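Local coordinates for protein Non-ribosomal peptide synthetase (Methanobrevibacter ruminantium, PDB 6VTJ) that probably holds a thioester-bound peptide on a phosphopantetheine-bearing carrier domain and releases it by nicotinamide-dependent reduction in a Rossmann-type reductase domain, at residues L126-L131 with P210-I215; I140-E145 with K371-L376; Y155-K160 with D201-L206; N250-Q255 with G310-I315. All blocks are in the same frame, centred on the assembly; numbering follows the deposited sequence.

Contact 1 of 4, residues L126-L131 with P210-I215; sequences LGNVLL and PIDTVI
Asn128 meets the chain ahead of strand 213-216 with side chain and backbone alike. Its ND2 gives a hydrogen bond to Pro210 O (2.9 Å), which lies almost exactly in the amide plane, while OD1 turns the other way to Lys153 N. An amide suits this place because it donates on one side and accepts on the other. The backbone N of Asn128 binds Asp212 OD2 (2.8 Å) on the anti side of the carboxylate, and Asn128 O takes two donors, Asp212 N and Thr213 N. An alanine here would probably leave Pro210 O and Lys153 N without their mates, loosening the joint between three pieces of chain. Gly127, at positive phi (74°), passes close beside the same carboxylate, and a side chain there would run into OD2. Thr213 OG1 donates to Leu126 O at 2.7 Å, in the carbonyl plane on a lone pair.

Regular parallel pairing follows, with Leu130 N bonded to Thr213 O (2.8 Å) and Ile215 N to Leu130 O.

Apolar contacts form on both faces of the strand pair. Leu130 and Val214 lie side by side, CD2 to CG2 at 4.0 Å, and Ile211 CG2 adds to that face. On the other, Val129 CG1 meets Ile215 CG1 (3.9 Å), beneath helix 137-149.

The chemistry thus changes along the pair: polar side chains and backbone groups together fix the entry, and beta-branched residues and leucines pack on both faces of a sheet that, as in Rossmann folds, leads from its first strand towards a glycine-rich turn.

Contact 2 of 4, residues I140-E145 with K371-L376; sequences IHILYE and KGILAL
Glu145 brings its carboxylate against the aliphatic part of Lys371, with OE1 3.2 Å from Lys371 CG and also near CE. The ammonium is farther off: NZ stays 4.8 Å from OE1, so the opposite charges may attract without being in contact. Beside this pair, Leu374 CD1 rests on Glu145 CB at 3.7 Å, and one turn back Ile142 CD1 touches Ile373 CD1 (3.9 Å), their side chains crossing at about a right angle.

The glutamate chain is bent at chi2 (-63°), which turns CD against Lys371, 3.4 Å from its CG. Lys371 instead runs extended beyond CG, offering its methylenes to the acid, and its charge has a cation-pi partner in Tyr368. An alanine at Glu145 would keep the CB contact with Leu374, but the methylenes of Lys371 would probably lose their packing against the acid and its ammonium the opposite charge nearby.

Branched aliphatic residues suit the buried side of this crossing, where the short axes pass 9.4 Å apart at 64°. Asp367 and Ala370, earlier on helix 366-376, also touch Glu145. Helix 137-149 lies between helix 366-376 and helix 166-177, while Leu143 packs against Ile154 and Cys156 of strand 154-158.

Contact 3 of 4, residues Y155-K160 with D201-L206; sequences YCMLRK and DDFKQL
Met157 reaches from strand 154-158 to the turn 201-206, where its methyl group makes the close part of the contact. CE sits over one face of the Phe203 ring, 3.8 Å above the plane and displaced towards the rim, a CH-pi contact with CE1 as its nearest ring atom at 3.8 Å. Leu206 CD1 meets the same methyl at 3.7 Å, so CE touches both an aromatic face and a branched aliphatic tip, which meet it from directions roughly at right angles. SD lies 4.8 Å from the ring centroid, which adds a Met-aromatic contact. The chain runs out nearly straight, with CG anti to the backbone N (chi1 -164°), and then bends at chi3 (-67°), which places CE over the ring. A long, unbranched, flexible side chain suits this task, since it can span the gap between a strand and a helix whose nearest CA atoms here, Met157 CA and Asp202 CA, are 9.0 Å apart.

Packing is looser at Tyr155, where CD2 comes no nearer than 4.4 Å to Leu206 CD2. Its hydroxyl is engaged instead by Glu209 and Lys153. Towards solvent, Gln205 is exposed, yet its NE2 bonds Asp202 O (3.2 Å) on a lone pair and also Glu194 O, tying the short, weakly bonded helix to the end of strand 190-194.

No hydrogen bond joins the two segments. Their cohesion is dispersive, a polarisable thioether and methyl laid against an aromatic face, and the polar groups named lie at the margin, where the Gln205 amide bonds back to Asp202 O within the turn that carries Phe203 and Leu206.

Contact 4 of 4, residues N250-Q255 with G310-I315; sequences NIKYVQ and GLPVKI
Gln255 N donates to Lys314 O at 2.9 Å, the shortest of three backbone bonds that join the strands in parallel. Lys314 N in turn binds Tyr253 O (3.0 Å), and Tyr253 N binds Pro312 O at 3.1 Å. Pro312 has no N-H to give, which suits the position just before the strand, where this pair uses only its carbonyl. Its ring packs on Lys252, CB to CG at 4.1 Å, the two side chains crossing at about a right angle.

Strand 252-258, helix 291-308 and strand 313-322 form a beta-alpha-beta crossover of the Rossmann-like sheet. The helix ends at Gly310 in a Schellman motif, and the positive phi (114°) there is readily taken up by glycine. Leu311 then turns its side chain inward: CD2 meets Tyr253 CB at 4.1 Å, while CD1 comes within 3.4 Å of Ile251 O, a buried carbonyl with no polar partner in the model.

On the face bearing Val254, CG2 touches Lys314 CG (3.9 Å), so the lysine lends its methylenes to apolar packing. Its bent chain carries NZ away to the carbonyls of Ser383 and Thr379, and Lys252 NZ is likewise taken by Glu125 O.

Overall arrangement
Contacts 1 and 4 lie side by side in one sheet, centres 10 Å apart, and probable hydrogen bonds join strands 213-216 and 252-258 (Val214 O to Val254 N, 2.7 Å). Contact 3 meets the same sheet through strand 154-158, beyond strand 129-132, its centre 13 Å from contact 1. Contact 2 packs on the face of the sheet bearing Leu131 and Ile215, its centre 12 Å from contact 1, where Ile215 CD1 touches Leu374 CD2 at 4.0 Å. Contacts 3 and 4 do not touch. The reductase-side residues of the phosphopantetheine pocket follow individual strands of this sheet: Val221 to Tyr224 come after strand 213-216, and Thr336 to Ala338 after strand 313-322, whereas Ser46, Leu47 and Tyr65 come from the carrier domain.

Contact 1 of 4, residues L126-L131 with P210-I215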
# COMPACT_ATOMS: atom_id res chain seq x y z
N LEU A 126 -21.35 -6.44 -13.18
CA LEU A 126 -20.84 -6.54 -11.82
C LEU A 126 -21.64 -7.55 -11.00
O LEU A 126 -21.08 -8.46 -10.39
CB LEU A 126 -20.85 -5.16 -11.16
CG LEU A 126 -20.05 -4.96 -9.88
CD1 LEU A 126 -18.59 -5.16 -10.16
CD2 LEU A 126 -20.29 -3.57 -9.35
N GLY A 127 -22.97 -7.39 -10.97
CA GLY A 127 -23.77 -8.34 -10.21
C GLY A 127 -23.63 -8.13 -8.71
O GLY A 127 -23.39 -7.02 -8.23
N ASN A 128 -23.80 -9.22 -7.96
CA ASN A 128 -23.60 -9.18 -6.52
C ASN A 128 -22.13 -9.37 -6.19
O ASN A 128 -21.45 -10.23 -6.78
CB ASN A 128 -24.43 -10.25 -5.83
CG ASN A 128 -25.90 -10.15 -6.16
OD1 ASN A 128 -26.45 -9.05 -6.32
ND2 ASN A 128 -26.55 -11.29 -6.27
N VAL A 129 -21.63 -8.62 -5.22
CA VAL A 129 -20.20 -8.55 -4.94
C VAL A 129 -19.90 -9.18 -3.59
O VAL A 129 -20.64 -8.97 -2.62
CB VAL A 129 -19.72 -7.09 -4.99
CG1 VAL A 129 -18.35 -6.93 -4.27
CG2 VAL A 129 -19.67 -6.61 -6.44
N LEU A 130 -18.84 -9.97 -3.54
CA LEU A 130 -18.19 -10.34 -2.29
C LEU A 130 -17.01 -9.39 -2.11
O LEU A 130 -16.03 -9.45 -2.86
CB LEU A 130 -17.73 -11.79 -2.31
CG LEU A 130 -16.82 -12.13 -1.13
CD1 LEU A 130 -17.63 -12.00 0.13
CD2 LEU A 130 -16.21 -13.52 -1.26
N LEU A 131 -17.10 -8.49 -1.14
CA LEU A 131 -16.04 -7.54 -0.82
C LEU A 131 -15.28 -7.99 0.42
O LEU A 131 -15.87 -8.19 1.50
CB LEU A 131 -16.64 -6.15 -0.60
CG LEU A 131 -15.70 -5.06 -0.08
CD1 LEU A 131 -14.55 -4.79 -1.06
CD2 LEU A 131 -16.49 -3.77 0.20
N PRO A 210 -25.51 -16.18 -4.15
CA PRO A 210 -25.41 -15.65 -5.52
C PRO A 210 -24.36 -14.55 -5.66
O PRO A 210 -24.64 -13.34 -5.70
CB PRO A 210 -26.83 -15.14 -5.78
CG PRO A 210 -27.32 -14.74 -4.45
CD PRO A 210 -26.74 -15.73 -3.47
N ILE A 211 -23.10 -14.97 -5.75
CA ILE A 211 -21.95 -14.09 -5.83
C ILE A 211 -21.41 -14.10 -7.25
O ILE A 211 -21.08 -15.16 -7.80
CB ILE A 211 -20.86 -14.48 -4.81
CG1 ILE A 211 -21.36 -14.13 -3.40
CG2 ILE A 211 -19.53 -13.78 -5.14
CD1 ILE A 211 -20.63 -14.81 -2.28
N ASP A 212 -21.32 -12.91 -7.85
CA ASP A 212 -20.83 -12.76 -9.21
C ASP A 212 -19.42 -12.21 -9.30
O ASP A 212 -18.69 -12.56 -10.23
CB ASP A 212 -21.77 -11.83 -9.99
CG ASP A 212 -23.19 -12.32 -9.93
OD1 ASP A 212 -23.40 -13.50 -10.28
OD2 ASP A 212 -24.09 -11.55 -9.53
N THR A 213 -19.01 -11.35 -8.37
CA THR A 213 -17.69 -10.73 -8.41
C THR A 213 -17.09 -10.69 -7.02
O THR A 213 -17.74 -10.19 -6.10
CB THR A 213 -17.76 -9.31 -8.95
OG1 THR A 213 -18.48 -9.26 -10.19
CG2 THR A 213 -16.34 -8.76 -9.14
N VAL A 214 -15.86 -11.17 -6.87
CA VAL A 214 -15.08 -10.93 -5.66
C VAL A 214 -14.21 -9.70 -5.89
O VAL A 214 -13.55 -9.59 -6.92
CB VAL A 214 -14.22 -12.15 -5.31
CG1 VAL A 214 -13.42 -11.85 -4.05
CG2 VAL A 214 -15.08 -13.39 -5.11
N ILE A 215 -14.26 -8.75 -4.97
CA ILE A 215 -13.33 -7.63 -4.94
C ILE A 215 -12.49 -7.76 -3.68
O ILE A 215 -12.99 -7.64 -2.55
CB ILE A 215 -14.05 -6.28 -5.00
CG1 ILE A 215 -15.00 -6.26 -6.22
CG2 ILE A 215 -13.03 -5.16 -5.09
CD1 ILE A 215 -15.56 -4.89 -6.58

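Contact 2 of 4, residues I140-E145 with K371-L376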
# COMPACT_ATOMS: atom_id res chain seq x y z
N ILE A 140 -14.16 0.41 2.64
CA ILE A 140 -15.37 1.12 3.05
C ILE A 140 -15.87 2.02 1.94
O ILE A 140 -17.09 2.19 1.75
CB ILE A 140 -15.10 1.92 4.35
CG1 ILE A 140 -16.40 2.35 4.99
CG2 ILE A 140 -14.22 3.15 4.12
CD1 ILE A 140 -17.28 1.21 5.37
N HIS A 141 -14.96 2.58 1.16
CA HIS A 141 -15.40 3.47 0.10
C HIS A 141 -15.84 2.71 -1.14
O HIS A 141 -16.72 3.20 -1.86
CB HIS A 141 -14.28 4.45 -0.21
CG HIS A 141 -14.15 5.52 0.82
ND1 HIS A 141 -13.24 5.45 1.85
CD2 HIS A 141 -14.87 6.65 1.02
CE1 HIS A 141 -13.37 6.52 2.62
NE2 HIS A 141 -14.36 7.26 2.15
N ILE A 142 -15.28 1.53 -1.38
CA ILE A 142 -15.87 0.63 -2.37
C ILE A 142 -17.30 0.28 -1.98
O ILE A 142 -18.20 0.27 -2.82
CB ILE A 142 -15.02 -0.64 -2.56
CG1 ILE A 142 -13.64 -0.29 -3.18
CG2 ILE A 142 -15.79 -1.67 -3.40
CD1 ILE A 142 -12.68 -1.48 -3.31
N LEU A 143 -17.54 0.00 -0.70
CA LEU A 143 -18.90 -0.32 -0.26
C LEU A 143 -19.82 0.88 -0.43
O LEU A 143 -20.95 0.76 -0.91
CB LEU A 143 -18.88 -0.79 1.19
CG LEU A 143 -20.20 -0.79 1.97
CD1 LEU A 143 -21.16 -1.76 1.31
CD2 LEU A 143 -19.97 -1.16 3.42
N TYR A 144 -19.34 2.06 -0.03
CA TYR A 144 -20.08 3.29 -0.25
C TYR A 144 -20.48 3.46 -1.72
O TYR A 144 -21.67 3.62 -2.03
CB TYR A 144 -19.24 4.47 0.20
CG TYR A 144 -19.94 5.80 0.10
CD1 TYR A 144 -20.92 6.15 1.02
CD2 TYR A 144 -19.63 6.70 -0.91
CE1 TYR A 144 -21.57 7.36 0.94
CE2 TYR A 144 -20.27 7.91 -1.00
CZ TYR A 144 -21.24 8.24 -0.06
OH TYR A 144 -21.90 9.45 -0.13
N GLU A 145 -19.51 3.40 -2.63
CA GLU A 145 -19.83 3.61 -4.04
C GLU A 145 -20.72 2.51 -4.59
O GLU A 145 -21.54 2.76 -5.48
CB GLU A 145 -18.57 3.71 -4.89
CG GLU A 145 -17.69 4.92 -4.59
CD GLU A 145 -18.38 6.26 -4.87
OE1 GLU A 145 -19.23 6.34 -5.80
OE2 GLU A 145 -18.04 7.24 -4.16
N LYS A 371 -14.79 4.57 -7.15
CA LYS A 371 -15.55 4.67 -8.40
C LYS A 371 -14.82 4.01 -9.56
O LYS A 371 -15.43 3.29 -10.36
CB LYS A 371 -15.83 6.13 -8.75
CG LYS A 371 -16.79 6.84 -7.83
CD LYS A 371 -17.15 8.20 -8.40
CE LYS A 371 -17.61 9.17 -7.33
NZ LYS A 371 -17.98 10.48 -7.96
N GLY A 372 -13.52 4.24 -9.68
CA GLY A 372 -12.77 3.66 -10.78
C GLY A 372 -12.64 2.15 -10.68
O GLY A 372 -12.58 1.46 -11.71
N ILE A 373 -12.58 1.62 -9.46
CA ILE A 373 -12.53 0.16 -9.29
C ILE A 373 -13.84 -0.45 -9.76
O ILE A 373 -13.86 -1.45 -10.49
CB ILE A 373 -12.23 -0.19 -7.82
CG1 ILE A 373 -10.74 -0.00 -7.55
CG2 ILE A 373 -12.65 -1.62 -7.51
CD1 ILE A 373 -10.42 0.16 -6.08
N LEU A 374 -14.95 0.17 -9.36
CA LEU A 374 -16.24 -0.34 -9.80
C LEU A 374 -16.40 -0.25 -11.31
O LEU A 374 -16.99 -1.14 -11.92
CB LEU A 374 -17.36 0.42 -9.09
CG LEU A 374 -17.44 0.10 -7.60
CD1 LEU A 374 -18.70 0.73 -7.00
CD2 LEU A 374 -17.41 -1.41 -7.36
N ALA A 375 -15.88 0.81 -11.94
CA ALA A 375 -16.00 0.91 -13.40
C ALA A 375 -15.13 -0.11 -14.10
O ALA A 375 -15.58 -0.77 -15.05
CB ALA A 375 -15.64 2.33 -13.88
N LEU A 376 -13.88 -0.25 -13.67
CA LEU A 376 -12.97 -1.16 -14.34
C LEU A 376 -13.37 -2.62 -14.15
O LEU A 376 -13.02 -3.45 -14.98
CB LEU A 376 -11.53 -0.92 -13.86
CG LEU A 376 -11.03 0.48 -14.23
CD1 LEU A 376 -9.74 0.85 -13.51
CD2 LEU A 376 -10.87 0.64 -15.75

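Contact 3 of 4, residues Y155-K160 with D201-L206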
# COMPACT_ATOMS: atom_id res chain seq x y z
N TYR A 155 -21.88 -8.55 -0.20
CA TYR A 155 -21.48 -9.31 0.97
C TYR A 155 -20.12 -8.80 1.44
O TYR A 155 -19.18 -8.78 0.66
CB TYR A 155 -21.36 -10.80 0.63
CG TYR A 155 -22.65 -11.47 0.20
CD1 TYR A 155 -23.19 -11.24 -1.06
CD2 TYR A 155 -23.30 -12.36 1.05
CE1 TYR A 155 -24.38 -11.87 -1.45
CE2 TYR A 155 -24.48 -12.99 0.67
CZ TYR A 155 -25.01 -12.74 -0.59
OH TYR A 155 -26.17 -13.37 -0.97
N CYS A 156 -20.01 -8.45 2.72
CA CYS A 156 -18.77 -7.90 3.25
C CYS A 156 -18.23 -8.87 4.28
O CYS A 156 -18.85 -9.07 5.33
CB CYS A 156 -19.00 -6.53 3.88
SG CYS A 156 -19.79 -5.34 2.79
N MET A 157 -17.06 -9.44 4.00
CA MET A 157 -16.46 -10.40 4.92
C MET A 157 -15.52 -9.69 5.89
O MET A 157 -14.57 -9.04 5.47
CB MET A 157 -15.71 -11.49 4.17
CG MET A 157 -15.42 -12.70 5.04
SD MET A 157 -14.19 -13.81 4.33
CE MET A 157 -15.08 -14.44 2.92
N LEU A 158 -15.76 -9.85 7.17
CA LEU A 158 -14.95 -9.26 8.18
C LEU A 158 -14.98 -9.98 9.52
O LEU A 158 -15.86 -10.74 9.79
CB LEU A 158 -15.37 -7.83 8.36
CG LEU A 158 -16.77 -7.51 8.83
CD1 LEU A 158 -16.96 -7.66 10.30
CD2 LEU A 158 -17.31 -6.20 8.37
N ARG A 159 -14.00 -9.70 10.36
CA ARG A 159 -13.94 -10.24 11.71
C ARG A 159 -14.78 -9.38 12.65
O ARG A 159 -14.90 -8.16 12.45
CB ARG A 159 -12.49 -10.29 12.21
CG ARG A 159 -11.55 -11.20 11.42
CD ARG A 159 -10.11 -11.21 11.99
NE ARG A 159 -9.25 -10.17 11.42
CZ ARG A 159 -8.39 -10.37 10.43
N LYS A 160 -15.33 -10.00 13.69
CA LYS A 160 -16.12 -9.24 14.66
C LYS A 160 -15.28 -8.22 15.41
O LYS A 160 -15.80 -7.18 15.84
CB LYS A 160 -16.79 -10.20 15.65
N ASP A 201 -11.76 -22.07 5.13
CA ASP A 201 -13.08 -22.59 5.49
C ASP A 201 -14.11 -21.48 5.64
O ASP A 201 -15.31 -21.72 5.44
CB ASP A 201 -13.00 -23.40 6.79
CG ASP A 201 -12.21 -24.69 6.64
OD1 ASP A 201 -12.01 -25.16 5.49
OD2 ASP A 201 -11.78 -25.24 7.68
N ASP A 202 -13.68 -20.27 6.01
CA ASP A 202 -14.61 -19.15 6.09
C ASP A 202 -15.26 -18.84 4.74
O ASP A 202 -16.29 -18.17 4.71
CB ASP A 202 -13.89 -17.90 6.59
CG ASP A 202 -13.42 -18.03 8.03
OD1 ASP A 202 -13.72 -19.06 8.67
OD2 ASP A 202 -12.75 -17.10 8.51
N PHE A 203 -14.66 -19.28 3.63
CA PHE A 203 -15.28 -19.11 2.32
C PHE A 203 -16.39 -20.13 2.07
O PHE A 203 -17.30 -19.85 1.27
CB PHE A 203 -14.23 -19.22 1.21
CG PHE A 203 -13.35 -18.00 1.09
CD1 PHE A 203 -13.71 -16.94 0.26
CD2 PHE A 203 -12.17 -17.91 1.81
CE1 PHE A 203 -12.90 -15.82 0.15
CE2 PHE A 203 -11.35 -16.79 1.70
CZ PHE A 203 -11.72 -15.74 0.87
N LYS A 204 -16.34 -21.27 2.76
CA LYS A 204 -17.31 -22.33 2.53
C LYS A 204 -18.74 -21.84 2.73
O LYS A 204 -19.63 -22.17 1.94
CB LYS A 204 -17.01 -23.52 3.45
N GLN A 205 -18.97 -21.01 3.75
CA GLN A 205 -20.32 -20.52 4.02
C GLN A 205 -20.90 -19.70 2.88
O GLN A 205 -22.12 -19.44 2.88
CB GLN A 205 -20.32 -19.66 5.29
CG GLN A 205 -19.60 -18.32 5.15
CD GLN A 205 -19.55 -17.56 6.46
OE1 GLN A 205 -20.58 -17.36 7.11
NE2 GLN A 205 -18.35 -17.11 6.85
N LEU A 206 -20.09 -19.27 1.91
CA LEU A 206 -20.57 -18.47 0.79
C LEU A 206 -20.83 -19.30 -0.46
O LEU A 206 -21.27 -18.74 -1.47
CB LEU A 206 -19.58 -17.37 0.45
CG LEU A 206 -19.22 -16.40 1.56
CD1 LEU A 206 -18.06 -15.57 1.09
CD2 LEU A 206 -20.42 -15.53 1.94

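Contact 4 of 4, residues N250-Q255 with G310-I315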
# COMPACT_ATOMS: atom_id res chain seq x y z
N ASN A 250 -18.50 -18.99 -12.90
CA ASN A 250 -18.98 -17.67 -13.29
C ASN A 250 -18.70 -16.61 -12.23
O ASN A 250 -19.48 -15.66 -12.09
CB ASN A 250 -20.47 -17.72 -13.59
CG ASN A 250 -21.26 -18.36 -12.46
OD1 ASN A 250 -20.71 -19.15 -11.68
ND2 ASN A 250 -22.54 -18.02 -12.37
N ILE A 251 -17.60 -16.73 -11.49
CA ILE A 251 -17.22 -15.74 -10.49
C ILE A 251 -15.96 -15.04 -10.97
O ILE A 251 -14.89 -15.66 -11.07
CB ILE A 251 -17.02 -16.36 -9.10
CG1 ILE A 251 -18.28 -17.11 -8.66
CG2 ILE A 251 -16.71 -15.29 -8.07
CD1 ILE A 251 -18.15 -17.82 -7.30
N LYS A 252 -16.10 -13.76 -11.31
CA LYS A 252 -14.97 -12.86 -11.52
C LYS A 252 -14.19 -12.65 -10.21
O LYS A 252 -14.79 -12.53 -9.14
CB LYS A 252 -15.48 -11.50 -11.97
CG LYS A 252 -15.51 -11.20 -13.43
CD LYS A 252 -15.70 -9.69 -13.62
CE LYS A 252 -16.89 -9.19 -12.84
NZ LYS A 252 -18.17 -9.81 -13.30
N TYR A 253 -12.87 -12.54 -10.31
CA TYR A 253 -12.02 -12.21 -9.17
C TYR A 253 -11.25 -10.93 -9.49
O TYR A 253 -10.39 -10.93 -10.37
CB TYR A 253 -11.07 -13.35 -8.83
CG TYR A 253 -10.33 -13.13 -7.53
CD1 TYR A 253 -9.14 -12.41 -7.49
CD2 TYR A 253 -10.81 -13.65 -6.32
CE1 TYR A 253 -8.47 -12.20 -6.29
CE2 TYR A 253 -10.14 -13.45 -5.14
CZ TYR A 253 -8.98 -12.72 -5.13
OH TYR A 253 -8.30 -12.53 -3.94
N VAL A 254 -11.53 -9.86 -8.76
CA VAL A 254 -10.87 -8.58 -8.93
C VAL A 254 -9.93 -8.37 -7.74
O VAL A 254 -10.38 -8.22 -6.61
CB VAL A 254 -11.88 -7.45 -9.02
CG1 VAL A 254 -11.15 -6.13 -9.17
CG2 VAL A 254 -12.83 -7.71 -10.20
N GLN A 255 -8.64 -8.35 -8.02
CA GLN A 255 -7.61 -8.13 -7.03
C GLN A 255 -7.23 -6.65 -7.04
O GLN A 255 -6.94 -6.10 -8.10
CB GLN A 255 -6.39 -9.01 -7.33
CG GLN A 255 -5.08 -8.59 -6.63
CD GLN A 255 -5.08 -8.86 -5.13
OE1 GLN A 255 -6.14 -9.09 -4.54
NE2 GLN A 255 -3.90 -8.84 -4.52
N GLY A 310 -8.49 -20.22 -16.88
CA GLY A 310 -9.84 -19.91 -17.31
C GLY A 310 -10.66 -19.08 -16.35
O GLY A 310 -11.81 -18.75 -16.67
N LEU A 311 -10.15 -18.73 -15.18
CA LEU A 311 -10.85 -17.81 -14.29
C LEU A 311 -10.88 -16.40 -14.89
O LEU A 311 -9.83 -15.89 -15.29
CB LEU A 311 -10.17 -17.77 -12.92
CG LEU A 311 -10.97 -17.09 -11.80
CD1 LEU A 311 -12.28 -17.84 -11.54
CD2 LEU A 311 -10.14 -16.99 -10.53
N PRO A 312 -12.04 -15.76 -14.99
CA PRO A 312 -12.05 -14.33 -15.34
C PRO A 312 -11.53 -13.48 -14.18
O PRO A 312 -12.02 -13.59 -13.05
CB PRO A 312 -13.53 -14.05 -15.63
CG PRO A 312 -14.26 -15.09 -14.87
CD PRO A 312 -13.39 -16.31 -14.85
N VAL A 313 -10.52 -12.64 -14.46
CA VAL A 313 -9.86 -11.87 -13.40
C VAL A 313 -9.55 -10.46 -13.88
O VAL A 313 -9.44 -10.18 -15.08
CB VAL A 313 -8.53 -12.51 -12.92
CG1 VAL A 313 -8.69 -13.98 -12.57
CG2 VAL A 313 -7.45 -12.34 -13.98
N LYS A 314 -9.41 -9.57 -12.89
CA LYS A 314 -8.85 -8.24 -13.07
C LYS A 314 -7.84 -7.96 -11.97
O LYS A 314 -7.99 -8.39 -10.82
CB LYS A 314 -9.92 -7.13 -13.04
CG LYS A 314 -11.22 -7.49 -13.72
CD LYS A 314 -11.41 -6.70 -14.97
CE LYS A 314 -12.65 -7.13 -15.75
NZ LYS A 314 -12.20 -7.43 -17.15
N ILE A 315 -6.81 -7.23 -12.35
CA ILE A 315 -5.84 -6.71 -11.41
C ILE A 315 -5.85 -5.20 -11.57
O ILE A 315 -5.52 -4.68 -12.64
CB ILE A 315 -4.45 -7.31 -11.65
CG1 ILE A 315 -4.47 -8.81 -11.31
CG2 ILE A 315 -3.40 -6.56 -10.83
CD1 ILE A 315 -3.27 -9.57 -11.78